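Long-range contacts in SAP-like pentraxin (Limulus polyphemus, PDB 3FLP), which probably acts as an invertebrate lectin, binding sugar ligands through two calcium ions in each subunit of a doubly stacked heptameric ring: residues P20-V31 and Q133-Q144; V2-P12 and G206-S216. One frame throughout, in Å; residues are numbered along the deposited sequence.

Contact 1: residues P20-V31 and Q133-Q144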
loop_
_atom_site.group_PDB
_atom_site.type_symbol
_atom_site.label_atom_id
_atom_site.label_comp_id
_atom_site.label_asym_id
_atom_site.label_seq_id
_atom_site.Cartn_x
_atom_site.Cartn_y
_atom_site.Cartn_z
ATOM N N PRO A 20 -49.281 3.300 20.281
ATOM C CA PRO A 20 -47.848 3.466 20.009
ATOM C C PRO A 20 -47.618 4.077 18.624
ATOM O O PRO A 20 -48.208 3.634 17.638
ATOM C CB PRO A 20 -47.298 2.041 20.145
ATOM C CG PRO A 20 -48.497 1.173 19.852
ATOM C CD PRO A 20 -49.613 1.893 20.553
ATOM N N HIS A 21 -46.776 5.102 18.556
ATOM C CA HIS A 21 -46.510 5.755 17.280
ATOM C C HIS A 21 -45.296 6.669 17.322
ATOM O O HIS A 21 -44.734 6.949 18.376
ATOM C CB HIS A 21 -47.710 6.611 16.851
ATOM C CG HIS A 21 -47.877 7.864 17.659
ATOM N ND1 HIS A 21 -48.360 7.863 18.952
ATOM C CD2 HIS A 21 -47.609 9.160 17.362
ATOM C CE1 HIS A 21 -48.386 9.102 19.414
ATOM N NE2 HIS A 21 -47.936 9.908 18.468
ATOM N N LEU A 22 -44.919 7.142 16.143
ATOM C CA LEU A 22 -43.819 8.078 15.985
ATOM C C LEU A 22 -44.419 9.258 15.228
ATOM O O LEU A 22 -45.320 9.075 14.408
ATOM C CB LEU A 22 -42.696 7.485 15.129
ATOM C CG LEU A 22 -42.093 6.120 15.456
ATOM C CD1 LEU A 22 -40.885 5.881 14.540
ATOM C CD2 LEU A 22 -41.667 6.076 16.906
ATOM N N ARG A 23 -43.934 10.460 15.509
ATOM C CA ARG A 23 -44.395 11.647 14.802
ATOM C C ARG A 23 -43.149 12.466 14.507
ATOM O O ARG A 23 -42.430 12.868 15.426
ATOM C CB ARG A 23 -45.366 12.478 15.649
ATOM C CG ARG A 23 -45.976 13.655 14.868
ATOM C CD ARG A 23 -46.890 14.529 15.731
ATOM N NE ARG A 23 -46.126 15.389 16.631
ATOM C CZ ARG A 23 -46.175 15.326 17.958
ATOM N NH1 ARG A 23 -46.957 14.441 18.558
ATOM N NH2 ARG A 23 -45.434 16.146 18.688
ATOM N N PHE A 24 -42.877 12.701 13.231
ATOM C CA PHE A 24 -41.698 13.476 12.884
ATOM C C PHE A 24 -41.875 14.937 13.250
ATOM O O PHE A 24 -42.929 15.530 13.011
ATOM C CB PHE A 24 -41.361 13.298 11.409
ATOM C CG PHE A 24 -40.757 11.961 11.104
ATOM C CD1 PHE A 24 -41.559 10.832 10.992
ATOM C CD2 PHE A 24 -39.376 11.817 11.002
ATOM C CE1 PHE A 24 -40.996 9.566 10.782
ATOM C CE2 PHE A 24 -38.798 10.552 10.794
ATOM C CZ PHE A 24 -39.614 9.427 10.685
ATOM N N MET A 25 -40.836 15.498 13.858
ATOM C CA MET A 25 -40.844 16.882 14.313
ATOM C C MET A 25 -40.962 17.918 13.203
ATOM O O MET A 25 -41.599 18.943 13.390
ATOM C CB MET A 25 -39.586 17.160 15.141
ATOM C CG MET A 25 -39.483 16.332 16.419
ATOM S SD MET A 25 -40.815 16.717 17.583
ATOM C CE MET A 25 -40.266 18.305 18.189
ATOM N N GLN A 26 -40.353 17.651 12.051
ATOM C CA GLN A 26 -40.394 18.589 10.941
ATOM C C GLN A 26 -41.425 18.176 9.896
ATOM O O GLN A 26 -41.487 17.012 9.493
ATOM C CB GLN A 26 -38.996 18.692 10.307
ATOM C CG GLN A 26 -38.866 19.711 9.183
ATOM C CD GLN A 26 -37.423 19.899 8.728
ATOM O OE1 GLN A 26 -36.612 18.979 8.814
ATOM N NE2 GLN A 26 -37.103 21.087 8.227
ATOM N N THR A 27 -42.252 19.128 9.472
ATOM C CA THR A 27 -43.260 18.838 8.459
ATOM C C THR A 27 -42.564 18.738 7.104
ATOM O O THR A 27 -41.477 19.285 6.906
ATOM C CB THR A 27 -44.350 19.938 8.397
ATOM O OG1 THR A 27 -43.758 21.190 8.030
ATOM C CG2 THR A 27 -45.034 20.080 9.745
ATOM N N LEU A 28 -43.194 18.036 6.172
ATOM C CA LEU A 28 -42.614 17.851 4.853
ATOM C C LEU A 28 -42.821 19.064 3.955
ATOM O O LEU A 28 -43.682 19.906 4.214
ATOM C CB LEU A 28 -43.230 16.618 4.181
ATOM C CG LEU A 28 -43.140 15.289 4.932
ATOM C CD1 LEU A 28 -43.699 14.169 4.064
ATOM C CD2 LEU A 28 -41.701 15.003 5.286
ATOM N N PRO A 29 -42.001 19.185 2.902
ATOM C CA PRO A 29 -42.143 20.313 1.978
ATOM C C PRO A 29 -43.216 19.872 0.988
ATOM O O PRO A 29 -43.699 18.740 1.068
ATOM C CB PRO A 29 -40.773 20.388 1.320
ATOM C CG PRO A 29 -40.396 18.927 1.213
ATOM C CD PRO A 29 -40.800 18.388 2.585
ATOM N N ALA A 30 -43.603 20.751 0.071
ATOM C CA ALA A 30 -44.588 20.380 -0.938
ATOM C C ALA A 30 -43.882 19.369 -1.842
ATOM O O ALA A 30 -42.697 19.533 -2.143
ATOM C CB ALA A 30 -44.998 21.607 -1.750
ATOM N N VAL A 31 -44.585 18.321 -2.264
ATOM C CA VAL A 31 -43.974 17.323 -3.146
ATOM C C VAL A 31 -44.949 16.900 -4.232
ATOM O O VAL A 31 -46.165 16.902 -4.019
ATOM C CB VAL A 31 -43.555 16.023 -2.383
ATOM C CG1 VAL A 31 -42.557 16.345 -1.266
ATOM C CG2 VAL A 31 -44.792 15.327 -1.818
ATOM N N GLN A 133 -50.635 17.438 -6.046
ATOM C CA GLN A 133 -49.405 17.875 -5.408
ATOM C C GLN A 133 -49.709 17.980 -3.924
ATOM O O GLN A 133 -50.605 18.718 -3.522
ATOM C CB GLN A 133 -48.972 19.248 -5.914
ATOM C CG GLN A 133 -48.423 19.256 -7.327
ATOM C CD GLN A 133 -47.913 20.626 -7.730
ATOM O OE1 GLN A 133 -47.146 21.256 -6.990
ATOM N NE2 GLN A 133 -48.330 21.096 -8.905
ATOM N N ILE A 134 -48.977 17.234 -3.110
ATOM C CA ILE A 134 -49.194 17.283 -1.673
ATOM C C ILE A 134 -48.748 18.659 -1.185
ATOM O O ILE A 134 -47.587 19.038 -1.342
ATOM C CB ILE A 134 -48.393 16.168 -0.958
ATOM C CG1 ILE A 134 -48.874 14.802 -1.462
ATOM C CG2 ILE A 134 -48.568 16.276 0.551
ATOM C CD1 ILE A 134 -48.058 13.639 -0.965
ATOM N N SER A 135 -49.678 19.409 -0.608
ATOM C CA SER A 135 -49.366 20.743 -0.122
ATOM C C SER A 135 -48.320 20.710 0.990
ATOM O O SER A 135 -48.210 19.732 1.731
ATOM C CB SER A 135 -50.646 21.438 0.354
ATOM O OG SER A 135 -51.525 20.510 0.955
ATOM N N ALA A 136 -47.548 21.787 1.079
ATOM C CA ALA A 136 -46.484 21.924 2.063
ATOM C C ALA A 136 -46.989 21.863 3.495
ATOM O O ALA A 136 -48.121 22.255 3.782
ATOM C CB ALA A 136 -45.752 23.244 1.839
ATOM N N GLY A 137 -46.142 21.371 4.392
ATOM C CA GLY A 137 -46.512 21.308 5.796
ATOM C C GLY A 137 -47.125 20.014 6.287
ATOM O O GLY A 137 -47.761 19.995 7.336
ATOM N N GLY A 138 -46.935 18.929 5.544
ATOM C CA GLY A 138 -47.500 17.655 5.955
ATOM C C GLY A 138 -46.810 17.051 7.167
ATOM O O GLY A 138 -45.582 17.000 7.230
ATOM N N THR A 139 -47.608 16.598 8.133
ATOM C CA THR A 139 -47.104 15.979 9.354
ATOM C C THR A 139 -47.096 14.468 9.154
ATOM O O THR A 139 -48.111 13.886 8.766
ATOM C CB THR A 139 -48.014 16.304 10.577
ATOM O OG1 THR A 139 -47.947 17.705 10.868
ATOM C CG2 THR A 139 -47.571 15.532 11.804
ATOM N N VAL A 140 -45.959 13.834 9.429
ATOM C CA VAL A 140 -45.842 12.386 9.266
ATOM C C VAL A 140 -45.920 11.607 10.579
ATOM O O VAL A 140 -45.194 11.896 11.538
ATOM C CB VAL A 140 -44.507 11.989 8.576
ATOM C CG1 VAL A 140 -44.375 10.466 8.525
ATOM C CG2 VAL A 140 -44.448 12.564 7.169
ATOM N N VAL A 141 -46.810 10.619 10.610
ATOM C CA VAL A 141 -46.966 9.749 11.772
ATOM C C VAL A 141 -46.738 8.320 11.295
ATOM O O VAL A 141 -47.187 7.947 10.207
ATOM C CB VAL A 141 -48.386 9.832 12.388
ATOM C CG1 VAL A 141 -48.641 8.617 13.256
ATOM C CG2 VAL A 141 -48.519 11.092 13.237
ATOM N N ILE A 142 -46.036 7.526 12.098
ATOM C CA ILE A 142 -45.764 6.136 11.753
ATOM C C ILE A 142 -46.484 5.194 12.718
ATOM O O ILE A 142 -46.428 5.380 13.933
ATOM C CB ILE A 142 -44.249 5.819 11.821
ATOM C CG1 ILE A 142 -43.458 6.774 10.920
ATOM C CG2 ILE A 142 -43.997 4.376 11.396
ATOM C CD1 ILE A 142 -43.768 6.653 9.451
ATOM N N GLY A 143 -47.166 4.192 12.170
ATOM C CA GLY A 143 -47.842 3.220 13.013
ATOM C C GLY A 143 -49.307 3.469 13.314
ATOM O O GLY A 143 -49.994 2.577 13.824
ATOM N N GLN A 144 -49.786 4.675 13.022
ATOM C CA GLN A 144 -51.184 5.018 13.253
ATOM C C GLN A 144 -51.686 5.840 12.064
ATOM O O GLN A 144 -50.893 6.415 11.322
ATOM C CB GLN A 144 -51.350 5.847 14.543
ATOM C CG GLN A 144 -50.881 5.197 15.850
ATOM C CD GLN A 144 -51.691 3.959 16.248
ATOM O OE1 GLN A 144 -52.850 3.803 15.866
ATOM N NE2 GLN A 144 -51.083 3.090 17.035
HETATM O O HOH W 1 -43.749 15.553 10.459
HETATM O O HOH W 2 -46.076 18.137 2.543
#

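Contact 2: residues V2-P12 and G206-S216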
loop_
_atom_site.group_PDB
_atom_site.type_symbol
_atom_site.label_atom_id
_atom_site.label_comp_id
_atom_site.label_asym_id
_atom_site.label_seq_id
_atom_site.Cartn_x
_atom_site.Cartn_y
_atom_site.Cartn_z
ATOM N N VAL A 2 -22.416 -1.273 15.225
ATOM C CA VAL A 2 -23.816 -1.220 14.815
ATOM C C VAL A 2 -24.130 0.077 14.069
ATOM O O VAL A 2 -23.887 1.170 14.574
ATOM C CB VAL A 2 -24.748 -1.325 16.038
ATOM C CG1 VAL A 2 -26.191 -1.450 15.588
ATOM C CG2 VAL A 2 -24.350 -2.511 16.877
ATOM N N ASP A 3 -24.679 -0.058 12.867
ATOM C CA ASP A 3 -25.028 1.091 12.032
ATOM C C ASP A 3 -26.381 1.676 12.451
ATOM O O ASP A 3 -27.316 0.941 12.775
ATOM C CB ASP A 3 -25.102 0.643 10.570
ATOM C CG ASP A 3 -25.029 1.803 9.597
ATOM O OD1 ASP A 3 -23.908 2.161 9.174
ATOM O OD2 ASP A 3 -26.094 2.364 9.259
ATOM N N ILE A 4 -26.486 2.998 12.415
ATOM C CA ILE A 4 -27.715 3.681 12.788
ATOM C C ILE A 4 -28.908 3.283 11.915
ATOM O O ILE A 4 -30.062 3.386 12.339
ATOM C CB ILE A 4 -27.525 5.206 12.724
ATOM C CG1 ILE A 4 -28.287 5.859 13.872
ATOM C CG2 ILE A 4 -28.000 5.754 11.369
ATOM C CD1 ILE A 4 -27.951 7.321 14.059
ATOM N N ARG A 5 -28.630 2.822 10.698
ATOM C CA ARG A 5 -29.691 2.407 9.794
ATOM C C ARG A 5 -30.357 1.108 10.237
ATOM O O ARG A 5 -31.433 0.773 9.755
ATOM C CB ARG A 5 -29.154 2.271 8.361
ATOM C CG ARG A 5 -28.998 3.619 7.657
ATOM C CD ARG A 5 -28.091 3.554 6.429
ATOM N NE ARG A 5 -26.724 3.200 6.800
ATOM C CZ ARG A 5 -25.677 3.242 5.978
ATOM N NH1 ARG A 5 -25.826 3.631 4.714
ATOM N NH2 ARG A 5 -24.478 2.892 6.425
ATOM N N ASP A 6 -29.730 0.390 11.165
ATOM C CA ASP A 6 -30.290 -0.865 11.659
ATOM C C ASP A 6 -31.075 -0.703 12.964
ATOM O O ASP A 6 -31.532 -1.695 13.542
ATOM C CB ASP A 6 -29.184 -1.925 11.855
ATOM C CG ASP A 6 -28.590 -2.427 10.531
ATOM O OD1 ASP A 6 -29.360 -2.796 9.615
ATOM O OD2 ASP A 6 -27.349 -2.467 10.411
ATOM N N VAL A 7 -31.216 0.531 13.445
ATOM C CA VAL A 7 -31.994 0.771 14.663
ATOM C C VAL A 7 -33.432 0.443 14.282
ATOM O O VAL A 7 -33.859 0.723 13.161
ATOM C CB VAL A 7 -31.906 2.255 15.119
ATOM C CG1 VAL A 7 -33.001 2.574 16.150
ATOM C CG2 VAL A 7 -30.537 2.524 15.719
ATOM N N LYS A 8 -34.180 -0.166 15.192
ATOM C CA LYS A 8 -35.557 -0.502 14.883
ATOM C C LYS A 8 -36.503 -0.014 15.976
ATOM O O LYS A 8 -36.095 0.245 17.112
ATOM C CB LYS A 8 -35.712 -2.023 14.705
ATOM C CG LYS A 8 -35.768 -2.796 16.015
ATOM C CD LYS A 8 -36.000 -4.287 15.792
ATOM C CE LYS A 8 -35.942 -5.040 17.119
ATOM N NZ LYS A 8 -36.139 -6.503 16.933
ATOM N N ILE A 9 -37.771 0.115 15.614
ATOM C CA ILE A 9 -38.798 0.545 16.551
ATOM C C ILE A 9 -39.867 -0.537 16.539
ATOM O O ILE A 9 -40.305 -0.970 15.470
ATOM C CB ILE A 9 -39.463 1.877 16.111
ATOM C CG1 ILE A 9 -38.429 3.012 16.087
ATOM C CG2 ILE A 9 -40.621 2.207 17.045
ATOM C CD1 ILE A 9 -37.900 3.396 17.442
ATOM N N SER A 10 -40.268 -0.985 17.721
ATOM C CA SER A 10 -41.311 -1.994 17.837
ATOM C C SER A 10 -42.609 -1.319 18.260
ATOM O O SER A 10 -42.630 -0.543 19.216
ATOM C CB SER A 10 -40.929 -3.055 18.877
ATOM O OG SER A 10 -39.750 -3.741 18.501
ATOM N N PHE A 11 -43.677 -1.605 17.523
ATOM C CA PHE A 11 -45.009 -1.077 17.807
ATOM C C PHE A 11 -45.722 -2.305 18.368
ATOM O O PHE A 11 -46.286 -3.100 17.624
ATOM C CB PHE A 11 -45.653 -0.593 16.503
ATOM C CG PHE A 11 -44.939 0.580 15.877
ATOM C CD1 PHE A 11 -45.240 1.882 16.261
ATOM C CD2 PHE A 11 -43.929 0.376 14.941
ATOM C CE1 PHE A 11 -44.544 2.968 15.724
ATOM C CE2 PHE A 11 -43.226 1.451 14.400
ATOM C CZ PHE A 11 -43.534 2.752 14.793
ATOM N N PRO A 12 -45.690 -2.469 19.702
ATOM C CA PRO A 12 -46.262 -3.557 20.509
ATOM C C PRO A 12 -47.668 -4.039 20.194
ATOM O O PRO A 12 -47.906 -5.242 20.051
ATOM C CB PRO A 12 -46.161 -3.020 21.937
ATOM C CG PRO A 12 -45.010 -2.060 21.867
ATOM C CD PRO A 12 -45.289 -1.353 20.577
ATOM N N GLY A 206 -45.334 3.809 24.528
ATOM C CA GLY A 206 -44.630 2.544 24.627
ATOM C C GLY A 206 -43.950 1.878 23.445
ATOM O O GLY A 206 -43.892 0.649 23.411
ATOM N N VAL A 207 -43.446 2.641 22.477
ATOM C CA VAL A 207 -42.743 2.007 21.371
ATOM C C VAL A 207 -41.418 1.539 21.966
ATOM O O VAL A 207 -40.929 2.120 22.942
ATOM C CB VAL A 207 -42.480 2.977 20.195
ATOM C CG1 VAL A 207 -43.777 3.225 19.432
ATOM C CG2 VAL A 207 -41.901 4.292 20.706
ATOM N N ILE A 208 -40.847 0.483 21.396
ATOM C CA ILE A 208 -39.597 -0.065 21.902
ATOM C C ILE A 208 -38.456 0.188 20.935
ATOM O O ILE A 208 -38.548 -0.149 19.755
ATOM C CB ILE A 208 -39.720 -1.591 22.136
ATOM C CG1 ILE A 208 -40.924 -1.884 23.034
ATOM C CG2 ILE A 208 -38.451 -2.122 22.780
ATOM C CD1 ILE A 208 -41.249 -3.363 23.169
ATOM N N VAL A 209 -37.381 0.789 21.440
ATOM C CA VAL A 209 -36.212 1.078 20.625
ATOM C C VAL A 209 -35.221 -0.084 20.756
ATOM O O VAL A 209 -34.820 -0.453 21.864
ATOM C CB VAL A 209 -35.512 2.384 21.069
ATOM C CG1 VAL A 209 -34.284 2.632 20.193
ATOM C CG2 VAL A 209 -36.482 3.566 20.981
ATOM N N GLY A 210 -34.836 -0.660 19.623
ATOM C CA GLY A 210 -33.901 -1.765 19.637
ATOM C C GLY A 210 -33.097 -1.833 18.355
ATOM O O GLY A 210 -32.936 -0.827 17.653
ATOM N N ILE A 211 -32.605 -3.026 18.043
ATOM C CA ILE A 211 -31.793 -3.239 16.852
ATOM C C ILE A 211 -32.414 -4.280 15.924
ATOM O O ILE A 211 -32.893 -5.326 16.369
ATOM C CB ILE A 211 -30.368 -3.716 17.242
ATOM C CG1 ILE A 211 -29.645 -2.616 18.031
ATOM C CG2 ILE A 211 -29.568 -4.090 15.988
ATOM C CD1 ILE A 211 -29.362 -1.352 17.215
ATOM N N SER A 212 -32.406 -3.982 14.630
ATOM C CA SER A 212 -32.936 -4.900 13.634
ATOM C C SER A 212 -31.839 -5.840 13.150
ATOM O O SER A 212 -30.737 -5.398 12.838
ATOM C CB SER A 212 -33.479 -4.125 12.443
ATOM O OG SER A 212 -33.489 -4.951 11.297
ATOM N N HIS A 213 -32.143 -7.132 13.087
ATOM C CA HIS A 213 -31.174 -8.117 12.618
ATOM C C HIS A 213 -31.578 -8.709 11.275
ATOM O O HIS A 213 -31.238 -9.847 10.959
ATOM C CB HIS A 213 -30.994 -9.234 13.653
ATOM C CG HIS A 213 -30.444 -8.746 14.955
ATOM N ND1 HIS A 213 -31.249 -8.301 15.983
ATOM C CD2 HIS A 213 -29.169 -8.532 15.358
ATOM C CE1 HIS A 213 -30.494 -7.832 16.961
ATOM N NE2 HIS A 213 -29.228 -7.959 16.606
ATOM N N MET A 214 -32.307 -7.931 10.483
ATOM C CA MET A 214 -32.728 -8.381 9.164
ATOM C C MET A 214 -31.514 -8.516 8.262
ATOM O O MET A 214 -31.389 -9.480 7.507
ATOM C CB MET A 214 -33.685 -7.371 8.521
ATOM C CG MET A 214 -33.890 -7.598 7.020
ATOM S SD MET A 214 -35.102 -6.496 6.257
ATOM C CE MET A 214 -35.471 -7.381 4.743
ATOM N N CYS A 215 -30.624 -7.538 8.362
ATOM C CA CYS A 215 -29.433 -7.480 7.535
ATOM C C CYS A 215 -28.142 -7.948 8.211
ATOM O O CYS A 215 -27.404 -8.760 7.653
ATOM C CB CYS A 215 -29.267 -6.049 7.030
ATOM S SG CYS A 215 -30.532 -5.510 5.829
ATOM N N SER A 216 -27.864 -7.420 9.401
ATOM C CA SER A 216 -26.667 -7.788 10.150
ATOM C C SER A 216 -27.042 -8.528 11.425
ATOM O O SER A 216 -27.883 -8.062 12.198
ATOM C CB SER A 216 -25.859 -6.540 10.526
ATOM O OG SER A 216 -25.300 -5.925 9.384
HETATM O O HOH W 3 -29.953 -5.309 10.348
HETATM O O HOH W 4 -26.663 -3.598 8.250
HETATM O O HOH W 5 -32.037 -2.708 9.449
HETATM O O HOH W 6 -37.391 -2.687 19.385
#

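Contact 1: residues P20-V31 and Q133-Q144
Gln144 NE2 is held by two oxygens: it donates to the carbonyl O of Pro20 at 3.0 Å, nearly straight (172°), and is also hydrogen-bonded to Thr14 OG1. The Pro20 oxygen lies almost in the amide plane of Gln144, whose chain bends at chi2 (-65°) to bring NE2 back to Pro20. This is an antiparallel strand pair in one sheet of the pentraxin jelly-roll sandwich. Leu22 and Ile142 form a hydrogen-bonded pair, and Ile142 N meets Leu22 O at 2.9 Å. Phe24 N bonds Val140 O. On the face of Leu22 and Ile142, the Phe24 ring takes Ile142 CG1 at its edge, 3.7 Å from CE1. Val140 straddles two neighbours: CG1 lies beside Phe24 CD1, while CG2 packs 3.6 Å from Leu28 CD1. Phe51 of strand 48-55 also touches Val140 and Ile142. On the other face, Val141 CG2 and Thr139 CG2 lie against Arg23 CG. The chains part at Met25 and Gln26, where a water bridges them. It donates to Phe24 O and Gln26 O and accepts from Val140 N. The chains meet again where Leu28 N bonds Gly138 O. The residues that follow Gln144, namely Glu145, Gln146 and Asp147, bind calcium. At the far end, Val31 CG2 lies alongside Ile134, 3.8 Å from its CD1.

Contact 2: residues V2-P12 and G206-S216
Ile9 packs against two valines of the neighbouring strand. Its CG2 sits 3.7 Å from Val207 CB, and its CD1 lies alongside Val209 CG2. With chi1 at -63°, CG2 stands anti to the backbone N and meets Val207, while CG1 carries CD1 to Val209. Val207 CG1 also touches Phe11 CD1, and Ile9 CG2 lies over one face of the Phe11 ring, toward its rim. Further along, Val2 CG1 and Ile211 CD1 meet tip to tip at 3.6 Å. The backbones form an antiparallel strand pair in the second sheet of the pentraxin sandwich. Lys8 with Gly210 and Ser10 with Ile208 are its hydrogen-bonded pairs. A strand of a neighbouring subunit pairs with Val207, Ile208 and Val209, so the sheet continues across the interface. Lys8 runs extended past the backbone, with CE 3.2 Å from Ile211 O, and its NZ forms a salt bridge with Glu162. Ser212 N bonds Asp6 O at 2.7 Å, nearly straight (169°). The Asp6 carboxylate forms a salt bridge to Arg188 through OD1, which also accepts from a water 2.7 Å away that is weakly bonded to Ser212 OG. A different water donates to Asp6 OD2 and bonds Ser216 OG at 2.9 Å.

Strand 7-11 comes first in the chain and pairs with strand 207-211, close to the C terminus, as well as with strand 161-169. Contact 2 therefore closes a loop of almost the whole subunit and brings the two termini together. Strand 21-24 follows directly and crosses to the other sheet. There contact 1 closes a shorter loop, lying wholly within that of contact 2, when strand 139-142 arrives just ahead of the calcium-binding residues Glu145 to Asp147. The centres of the two contacts are about 21 Å apart. They still touch in the core, where Phe11 CZ packs 3.7 Å from Leu22 CG and Val207 CG1 reaches His21 N. The two sheets meet there.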